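Long-range contact in amidohydrolase (Staphylococcus aureus, PDB 3NUR), which probably hydrolyses carbon–nitrogen bonds of amide-like substrates, as a metal-binding TIM-barrel member of the amidohydrolase family: residues A[27-32]-A[312-317]. Numbering follows the deposited sequence.
With CA (calcium ion), chain B.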
loop_
_atom_site.group_PDB
_atom_site.type_symbol
_atom_site.label_atom_id
_atom_site.label_comp_id
_atom_site.label_asym_id
_atom_site.label_seq_id
_atom_site.Cartn_x
_atom_site.Cartn_y
_atom_site.Cartn_z
ATOM N N PHE A 27 -5.156 1.005 7.017
ATOM C CA PHE A 27 -3.954 0.448 6.396
ATOM C C PHE A 27 -3.018 1.336 5.575
ATOM O O PHE A 27 -1.917 0.889 5.223
ATOM C CB PHE A 27 -4.336 -0.813 5.619
ATOM C CG PHE A 27 -4.508 -2.032 6.489
ATOM C CD1 PHE A 27 -3.482 -2.965 6.615
ATOM C CD2 PHE A 27 -5.706 -2.261 7.167
ATOM C CE1 PHE A 27 -3.635 -4.095 7.426
ATOM C CE2 PHE A 27 -5.872 -3.409 7.954
ATOM C CZ PHE A 27 -4.836 -4.317 8.073
ATOM N N GLU A 28 -3.453 2.554 5.216
ATOM C CA GLU A 28 -2.600 3.422 4.395
ATOM C C GLU A 28 -2.501 4.748 5.095
ATOM O O GLU A 28 -3.208 5.680 4.753
ATOM C CB GLU A 28 -3.164 3.552 2.958
ATOM C CG GLU A 28 -2.127 4.077 1.968
ATOM C CD GLU A 28 -2.726 4.445 0.624
ATOM O OE1 GLU A 28 -2.610 5.628 0.233
ATOM O OE2 GLU A 28 -3.352 3.567 -0.017
ATOM N N GLU A 29 -1.712 4.791 6.170
ATOM C CA GLU A 29 -1.609 5.968 7.037
ATOM C C GLU A 29 -0.135 6.312 7.094
ATOM O O GLU A 29 0.691 5.425 7.362
ATOM C CB GLU A 29 -2.198 5.599 8.417
ATOM C CG GLU A 29 -3.515 4.799 8.306
ATOM C CD GLU A 29 -4.607 5.350 7.390
ATOM O OE1 GLU A 29 -4.865 6.574 7.431
ATOM O OE2 GLU A 29 -5.207 4.557 6.626
ATOM N N HIS A 30 0.193 7.579 6.782
ATOM C CA HIS A 30 1.574 7.979 6.576
ATOM C C HIS A 30 2.232 8.838 7.612
ATOM O O HIS A 30 1.589 9.644 8.282
ATOM C CB HIS A 30 1.702 8.657 5.200
ATOM C CG HIS A 30 1.189 7.810 4.068
ATOM N ND1 HIS A 30 1.849 6.650 3.675
ATOM C CD2 HIS A 30 0.118 8.000 3.256
ATOM C CE1 HIS A 30 1.155 6.162 2.656
ATOM N NE2 HIS A 30 0.101 6.934 2.369
ATOM N N TYR A 31 3.556 8.725 7.653
ATOM C CA TYR A 31 4.391 9.570 8.488
ATOM C C TYR A 31 5.644 9.946 7.702
ATOM O O TYR A 31 6.025 9.232 6.786
ATOM C CB TYR A 31 4.781 8.851 9.812
ATOM C CG TYR A 31 5.875 7.823 9.644
ATOM C CD1 TYR A 31 5.587 6.549 9.169
ATOM C CD2 TYR A 31 7.216 8.158 9.851
ATOM C CE1 TYR A 31 6.590 5.617 8.957
ATOM C CE2 TYR A 31 8.233 7.235 9.627
ATOM C CZ TYR A 31 7.912 5.966 9.169
ATOM O OH TYR A 31 8.885 5.037 8.933
ATOM N N VAL A 32 6.315 11.038 8.104
ATOM C CA VAL A 32 7.635 11.389 7.569
ATOM C C VAL A 32 8.447 11.829 8.776
ATOM O O VAL A 32 7.865 12.127 9.834
ATOM C CB VAL A 32 7.651 12.443 6.423
ATOM C CG1 VAL A 32 6.788 12.009 5.236
ATOM C CG2 VAL A 32 7.253 13.843 6.915
ATOM N N LEU A 312 -9.941 -4.073 2.955
ATOM C CA LEU A 312 -9.387 -3.492 4.181
ATOM C C LEU A 312 -9.713 -2.010 4.208
ATOM O O LEU A 312 -9.983 -1.444 3.162
ATOM C CB LEU A 312 -7.855 -3.691 4.252
ATOM C CG LEU A 312 -7.342 -5.123 4.217
ATOM C CD1 LEU A 312 -5.807 -5.145 4.120
ATOM C CD2 LEU A 312 -7.833 -5.924 5.419
ATOM N N TYR A 313 -9.738 -1.389 5.394
ATOM C CA TYR A 313 -10.062 0.028 5.512
ATOM C C TYR A 313 -8.794 0.880 5.533
ATOM O O TYR A 313 -7.728 0.385 5.892
ATOM C CB TYR A 313 -10.957 0.257 6.744
ATOM C CG TYR A 313 -11.966 1.379 6.613
ATOM C CD1 TYR A 313 -12.565 1.669 5.389
ATOM C CD2 TYR A 313 -12.361 2.120 7.727
ATOM C CE1 TYR A 313 -13.535 2.669 5.274
ATOM C CE2 TYR A 313 -13.329 3.123 7.625
ATOM C CZ TYR A 313 -13.905 3.399 6.395
ATOM O OH TYR A 313 -14.844 4.400 6.292
ATOM N N ALA A 314 -8.887 2.123 5.066
ATOM C CA ALA A 314 -7.729 3.037 4.973
ATOM C C ALA A 314 -8.225 4.445 4.712
ATOM O O ALA A 314 -9.213 4.616 3.995
ATOM C CB ALA A 314 -6.796 2.606 3.843
ATOM N N ALA A 315 -7.521 5.451 5.255
ATOM C CA ALA A 315 -7.899 6.859 5.121
ATOM C C ALA A 315 -6.935 7.702 4.289
ATOM O O ALA A 315 -7.305 8.806 3.902
ATOM C CB ALA A 315 -7.990 7.492 6.514
ATOM N N ASP A 316 -5.684 7.240 4.104
ATOM C CA ASP A 316 -4.605 8.028 3.457
ATOM C C ASP A 316 -4.252 9.242 4.351
ATOM O O ASP A 316 -3.809 10.297 3.873
ATOM C CB ASP A 316 -4.940 8.440 1.999
ATOM C CG ASP A 316 -3.709 8.675 1.150
ATOM O OD1 ASP A 316 -2.609 8.193 1.545
ATOM O OD2 ASP A 316 -3.813 9.423 0.128
ATOM N N TYR A 317 -4.437 9.075 5.679
ATOM C CA TYR A 317 -4.107 10.145 6.609
ATOM C C TYR A 317 -2.595 10.449 6.537
ATOM O O TYR A 317 -1.809 9.506 6.477
ATOM C CB TYR A 317 -4.503 9.749 8.052
ATOM C CG TYR A 317 -4.155 10.816 9.057
ATOM C CD1 TYR A 317 -5.046 11.849 9.339
ATOM C CD2 TYR A 317 -2.888 10.864 9.647
ATOM C CE1 TYR A 317 -4.697 12.890 10.197
ATOM C CE2 TYR A 317 -2.536 11.893 10.520
ATOM C CZ TYR A 317 -3.451 12.896 10.802
ATOM O OH TYR A 317 -3.132 13.912 11.675
HETATM CA CA CA B . -1.132 7.181 0.394
HETATM O O HOH W 1 -2.224 7.875 -1.363
HETATM O O HOH W 2 0.198 8.925 -0.141
#
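With CG anti to the backbone N in both, E28 (chi1 -163°, chain extended) and D316 run side by side and point the same way, to one calcium ion in this amidohydrolase TIM barrel. Their carboxylate planes are turned 73° apart. E28 OE1 and D316 OD1 each bind the calcium at 2.1 Å, and because both bind it, E28 OE1 and D316 OD1 approach to 2.9 Å. H30 NE2 binds the calcium at 2.3 Å, its ring having D316 OD1 at the edge; H192 and two waters complete the site. E28 OE2 is held by S291.

E29 serves the backbone instead. Its chain bends at chi2 (-50°), which brings the carboxylate back beside the 312-317 loop. E29 OE2 accepts A315 N at 2.8 Å on its syn lone pair, nearly straight, and also takes E28 N from above the carboxylate plane; OE1 receives Y317 N, likewise from out of the plane. One buried carboxylate thus ties the loop carrying D316 to the strand carrying E28 and H30. Backbone bonds flank it, H30 N to Y317 O at 2.8 Å and F27 N to Y313 O. Beyond the latter, L312 CD1 makes a CH-pi contact over the F27 ring face, 3.9 Å from the ring centroid.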